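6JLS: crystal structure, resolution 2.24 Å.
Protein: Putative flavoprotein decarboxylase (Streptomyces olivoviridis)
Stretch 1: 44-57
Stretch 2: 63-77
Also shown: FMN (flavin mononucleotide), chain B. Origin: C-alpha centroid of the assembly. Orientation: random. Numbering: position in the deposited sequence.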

# COMPACT_ATOMS: atom_id res chain seq x y z
N VAL A 44 41.56 -3.96 13.19
CA VAL A 44 40.34 -3.96 13.98
C VAL A 44 39.69 -5.34 13.94
O VAL A 44 39.51 -5.93 12.87
CB VAL A 44 39.38 -2.86 13.49
CG1 VAL A 44 38.17 -2.79 14.40
CG2 VAL A 44 40.11 -1.52 13.46
N GLY A 45 39.36 -5.86 15.12
CA GLY A 45 38.83 -7.20 15.28
C GLY A 45 37.34 -7.30 15.02
O GLY A 45 36.92 -8.11 14.19
N ARG A 46 36.54 -6.51 15.73
CA ARG A 46 35.11 -6.41 15.49
C ARG A 46 34.79 -4.99 15.08
O ARG A 46 35.19 -4.04 15.75
CB ARG A 46 34.28 -6.76 16.71
CG ARG A 46 34.21 -8.21 17.01
CD ARG A 46 32.80 -8.72 16.88
NE ARG A 46 32.80 -10.18 16.92
CZ ARG A 46 32.89 -10.95 15.84
NH1 ARG A 46 32.96 -10.39 14.64
NH2 ARG A 46 32.89 -12.26 15.96
N LEU A 47 34.04 -4.84 14.00
CA LEU A 47 33.56 -3.55 13.55
C LEU A 47 32.05 -3.58 13.53
O LEU A 47 31.46 -4.51 12.97
CB LEU A 47 34.10 -3.22 12.16
CG LEU A 47 33.71 -1.87 11.58
CD1 LEU A 47 34.26 -0.75 12.46
CD2 LEU A 47 34.26 -1.79 10.17
N HIS A 48 31.42 -2.58 14.16
CA HIS A 48 29.98 -2.35 14.06
C HIS A 48 29.71 -0.99 13.44
O HIS A 48 30.49 -0.05 13.61
CB HIS A 48 29.29 -2.41 15.41
CG HIS A 48 29.52 -3.67 16.17
ND1 HIS A 48 28.95 -4.87 15.79
CD2 HIS A 48 30.21 -3.92 17.30
CE1 HIS A 48 29.30 -5.81 16.66
NE2 HIS A 48 30.07 -5.25 17.58
N VAL A 49 28.58 -0.87 12.75
CA VAL A 49 28.17 0.39 12.13
C VAL A 49 26.71 0.63 12.46
O VAL A 49 25.89 -0.29 12.36
CB VAL A 49 28.39 0.39 10.61
CG1 VAL A 49 27.93 1.72 10.02
CG2 VAL A 49 29.84 0.16 10.29
N ALA A 50 26.39 1.86 12.86
CA ALA A 50 25.03 2.29 13.12
C ALA A 50 24.76 3.56 12.34
O ALA A 50 25.67 4.40 12.18
CB ALA A 50 24.79 2.54 14.61
N LEU A 51 23.53 3.72 11.86
CA LEU A 51 23.14 4.84 11.01
C LEU A 51 21.95 5.56 11.63
O LEU A 51 21.04 4.92 12.18
CB LEU A 51 22.76 4.37 9.57
CG LEU A 51 23.83 3.81 8.62
CD1 LEU A 51 24.46 2.55 9.15
CD2 LEU A 51 23.23 3.52 7.26
N THR A 52 21.95 6.87 11.54
CA THR A 52 20.73 7.60 11.82
C THR A 52 19.79 7.47 10.63
O THR A 52 20.22 7.18 9.51
CB THR A 52 21.03 9.08 12.06
OG1 THR A 52 21.33 9.70 10.80
CG2 THR A 52 22.20 9.27 13.04
N PRO A 53 18.49 7.69 10.84
CA PRO A 53 17.58 7.70 9.68
C PRO A 53 18.03 8.64 8.56
O PRO A 53 18.06 8.21 7.40
CB PRO A 53 16.24 8.13 10.30
CG PRO A 53 16.31 7.63 11.71
CD PRO A 53 17.77 7.80 12.12
N SER A 54 18.41 9.89 8.86
CA SER A 54 18.85 10.79 7.79
C SER A 54 20.10 10.28 7.08
O SER A 54 20.28 10.53 5.88
CB SER A 54 19.11 12.19 8.32
OG SER A 54 17.91 12.78 8.78
N ALA A 55 20.99 9.58 7.80
CA ALA A 55 22.18 9.04 7.15
C ALA A 55 21.84 8.06 6.04
O ALA A 55 22.63 7.92 5.09
CB ALA A 55 23.08 8.37 8.19
N GLN A 56 20.69 7.39 6.12
CA GLN A 56 20.31 6.40 5.11
C GLN A 56 19.93 7.02 3.77
O GLN A 56 19.78 6.27 2.79
CB GLN A 56 19.17 5.53 5.63
CG GLN A 56 19.58 4.73 6.85
CD GLN A 56 18.49 3.86 7.38
OE1 GLN A 56 17.94 4.12 8.46
NE2 GLN A 56 18.17 2.80 6.65
N GLN A 57 19.79 8.34 3.67
CA GLN A 57 19.65 8.92 2.35
C GLN A 57 20.99 9.07 1.64
O GLN A 57 21.01 9.34 0.44
CB GLN A 57 18.91 10.27 2.41
CG GLN A 57 19.76 11.45 2.83
CD GLN A 57 18.93 12.72 3.05
OE1 GLN A 57 18.23 13.19 2.15
NE2 GLN A 57 19.00 13.27 4.26
N1 FMN B . 23.76 18.67 8.59
C2 FMN B . 24.97 18.75 9.25
O2 FMN B . 24.99 18.98 10.45
N3 FMN B . 26.15 18.57 8.55
C4 FMN B . 26.13 18.31 7.19
O4 FMN B . 27.18 18.15 6.57
C4A FMN B . 24.91 18.23 6.54
N5 FMN B . 24.87 17.97 5.18
C5A FMN B . 23.67 17.90 4.52
C6 FMN B . 23.67 17.64 3.15
C7 FMN B . 22.46 17.55 2.46
C7M FMN B . 22.48 17.28 0.98
C8 FMN B . 21.24 17.73 3.15
C8M FMN B . 19.93 17.63 2.41
C9 FMN B . 21.25 17.99 4.53
C9A FMN B . 22.47 18.07 5.21
N10 FMN B . 22.50 18.33 6.57
C10 FMN B . 23.72 18.41 7.24
C1' FMN B . 21.23 18.51 7.34
C2' FMN B . 20.93 17.19 8.09
O2' FMN B . 20.72 16.11 7.21
C3' FMN B . 19.72 17.33 9.01
O3' FMN B . 20.07 18.20 10.07
C4' FMN B . 19.32 15.96 9.53
O4' FMN B . 18.08 15.96 10.23
C5' FMN B . 20.40 15.37 10.43
O5' FMN B . 19.86 14.17 10.93
P FMN B . 20.72 13.20 11.86
O1P FMN B . 21.73 14.02 12.65
O2P FMN B . 19.79 12.51 12.84
O3P FMN B . 21.47 12.21 11.01
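Stretch 2 (63-77) SLRPFVNGSVLTDET

Two strands of a sheet that run in the same direction cannot pair residue against residue through reciprocal bonds; instead, every second residue of one strand bonds to the two residues flanking its partner. The pairing of 44-57 with 63-77 in this putative flavoprotein decarboxylase is a compact example. Stretch 1 is extended from Arg46 to Leu51, then turns through Thr52 and Pro53 into a 3-10 segment at 54-57. Stretch 2 starts in weakly bonded helix, passes through a 3-10 segment at 65-67, and reaches the strand by way of a loop. Its strand includes Val72 and Leu73, and a helix begins at Asp75.

The strands lie parallel, with Val49 opposite Val72 (CA to CA, 4.8 Å) and Ala50 opposite Leu73 (CA to CA, 4.5 Å). Val49 shows the parallel pattern in full: Val49 N donates to Ser71 O at 3.0 Å, and Leu73 N donates to Val49 O at 2.8 Å, so one residue bonds to both neighbours of Val72. Leu51 N continues the ladder by donating to Leu73 O at 3.0 Å. Between these bonds, CA-H...O contacts join Val72 CA to Val49 O and Ala50 CA to Leu73 O, each at 3.2 Å. Beyond the bridges the separation widens, from 5.3 Å between the CA atoms of Leu51 and Thr74 to 7.0 Å between those of Pro53 and Asp75.

At the other end, before the regular ladder, side chains take over most of the bonding. Asn69 acts as a clamp: its ND2 donates to Gly45 O at 2.7 Å, while its OD1 accepts from Leu47 N at 3.0 Å. Gly70 N adds a weak bond to Leu47 O at 2.9 Å. Next, Ser71 N meets the edge of the His48 ring and donates to His48 ND1 at 3.1 Å, almost linearly. The absence of a side chain at Gly70 matters here, because an ideally placed CB would lie 2.3 Å from His48 ND1 and 2.4 Å from Leu47 O.

Alternation along the strands sends Val49 and Val72 to one face and Ala50 and Leu73 to the other. On the valine face, Val49 CG2 packs on Val68 CG2 at 3.5 Å and Val49 CG1 reaches Leu64 CD1 at 3.8 Å. Leu51 CD1 joins this apolar cluster, 3.7 Å from Leu64 CD1 and 4.1 Å from Val72 CG1. On the opposite face the side chains of Ala50 and Leu73 approach less closely, with Ala50 CB and Leu73 CB 4.3 Å apart.

Where the strands diverge, water fills the gap. One water donates to both Leu51 O (2.7 Å) and Asp75 OD1 (2.6 Å), linking the end of the first strand to the start of the helix. Thr74 caps that helix, its OG1 accepting from Thr77 N at 3.2 Å. Just beyond the strand of stretch 1, Thr52 OG1 donates to FMN O3P at 2.5 Å.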

# COMPACT_ATOMS: atom_id res chain seq x y z
N SER A 63 25.83 -1.26 1.20
CA SER A 63 27.17 -0.78 0.87
C SER A 63 28.16 -0.98 2.01
O SER A 63 29.37 -1.00 1.76
CB SER A 63 27.11 0.70 0.49
OG SER A 63 27.00 1.53 1.63
N LEU A 64 27.68 -1.11 3.25
CA LEU A 64 28.51 -1.31 4.44
C LEU A 64 28.73 -2.77 4.79
O LEU A 64 29.84 -3.15 5.21
CB LEU A 64 27.88 -0.61 5.66
CG LEU A 64 27.86 0.92 5.56
CD1 LEU A 64 26.74 1.49 6.43
CD2 LEU A 64 29.21 1.51 5.94
N ARG A 65 27.71 -3.61 4.62
CA ARG A 65 27.79 -4.99 5.09
C ARG A 65 29.02 -5.74 4.60
O ARG A 65 29.61 -6.48 5.41
CB ARG A 65 26.49 -5.73 4.73
CG ARG A 65 25.51 -5.75 5.89
CD ARG A 65 24.08 -5.89 5.42
NE ARG A 65 23.13 -5.60 6.50
CZ ARG A 65 21.85 -5.31 6.30
NH1 ARG A 65 21.36 -5.26 5.07
NH2 ARG A 65 21.06 -5.05 7.34
N PRO A 66 29.48 -5.60 3.34
CA PRO A 66 30.64 -6.39 2.91
C PRO A 66 31.91 -6.07 3.66
O PRO A 66 32.84 -6.89 3.64
CB PRO A 66 30.78 -6.04 1.41
CG PRO A 66 29.44 -5.53 1.01
CD PRO A 66 28.91 -4.83 2.22
N PHE A 67 31.99 -4.93 4.34
CA PHE A 67 33.20 -4.52 5.04
C PHE A 67 33.08 -4.62 6.55
O PHE A 67 34.05 -4.31 7.25
CB PHE A 67 33.57 -3.09 4.64
CG PHE A 67 33.65 -2.89 3.16
CD1 PHE A 67 32.63 -2.25 2.48
CD2 PHE A 67 34.72 -3.38 2.45
CE1 PHE A 67 32.70 -2.08 1.11
CE2 PHE A 67 34.80 -3.22 1.09
CZ PHE A 67 33.78 -2.56 0.41
N VAL A 68 31.94 -5.07 7.05
CA VAL A 68 31.58 -5.01 8.46
C VAL A 68 31.33 -6.43 8.93
O VAL A 68 30.34 -7.06 8.53
CB VAL A 68 30.35 -4.12 8.69
CG1 VAL A 68 29.86 -4.24 10.13
CG2 VAL A 68 30.67 -2.67 8.32
N ASN A 69 32.23 -6.94 9.79
CA ASN A 69 32.08 -8.29 10.33
C ASN A 69 31.19 -8.34 11.56
O ASN A 69 30.90 -9.44 12.05
CB ASN A 69 33.45 -8.88 10.66
CG ASN A 69 34.16 -8.12 11.75
OD1 ASN A 69 34.10 -6.89 11.80
ND2 ASN A 69 34.83 -8.84 12.63
N GLY A 70 30.76 -7.20 12.08
CA GLY A 70 29.75 -7.12 13.13
C GLY A 70 28.38 -6.81 12.55
O GLY A 70 28.02 -7.29 11.48
N SER A 71 27.62 -5.99 13.26
CA SER A 71 26.28 -5.63 12.84
C SER A 71 26.28 -4.28 12.14
O SER A 71 27.09 -3.40 12.43
CB SER A 71 25.33 -5.57 14.03
OG SER A 71 25.33 -6.78 14.75
N VAL A 72 25.34 -4.12 11.21
CA VAL A 72 25.01 -2.83 10.62
C VAL A 72 23.60 -2.52 11.09
O VAL A 72 22.65 -3.22 10.70
CB VAL A 72 25.09 -2.85 9.08
CG1 VAL A 72 24.69 -1.49 8.53
CG2 VAL A 72 26.48 -3.24 8.60
N LEU A 73 23.46 -1.50 11.92
CA LEU A 73 22.24 -1.25 12.67
C LEU A 73 21.57 0.02 12.17
O LEU A 73 22.22 1.07 12.05
CB LEU A 73 22.51 -1.12 14.17
CG LEU A 73 23.23 -2.28 14.86
CD1 LEU A 73 24.73 -2.03 14.85
CD2 LEU A 73 22.73 -2.45 16.28
N THR A 74 20.29 -0.08 11.90
CA THR A 74 19.44 1.08 11.74
C THR A 74 18.30 0.99 12.74
O THR A 74 18.07 -0.04 13.39
CB THR A 74 18.89 1.16 10.32
OG1 THR A 74 18.02 0.04 10.12
CG2 THR A 74 20.04 1.10 9.33
N ASP A 75 17.57 2.09 12.85
CA ASP A 75 16.41 2.11 13.73
C ASP A 75 15.39 1.02 13.37
O ASP A 75 14.81 0.39 14.26
CB ASP A 75 15.80 3.51 13.72
CG ASP A 75 16.59 4.49 14.59
OD1 ASP A 75 17.59 5.06 14.13
OD2 ASP A 75 16.23 4.67 15.77
N GLU A 76 15.19 0.76 12.07
CA GLU A 76 14.23 -0.25 11.64
C GLU A 76 14.75 -1.65 11.93
O GLU A 76 14.00 -2.51 12.41
CB GLU A 76 13.91 -0.10 10.16
CG GLU A 76 13.53 1.31 9.72
CD GLU A 76 14.74 2.18 9.38
OE1 GLU A 76 15.40 2.70 10.30
OE2 GLU A 76 15.03 2.34 8.17
N THR A 77 16.02 -1.90 11.63
CA THR A 77 16.66 -3.17 11.96
C THR A 77 16.47 -3.53 13.44
O THR A 77 16.05 -4.64 13.77
CB THR A 77 18.14 -3.10 11.61
OG1 THR A 77 18.29 -3.26 10.20
CG2 THR A 77 18.96 -4.16 12.33
O HOH W 1 18.50 4.47 11.55
O HOH W 2 20.02 5.75 14.54
O HOH W 3 16.72 0.25 7.66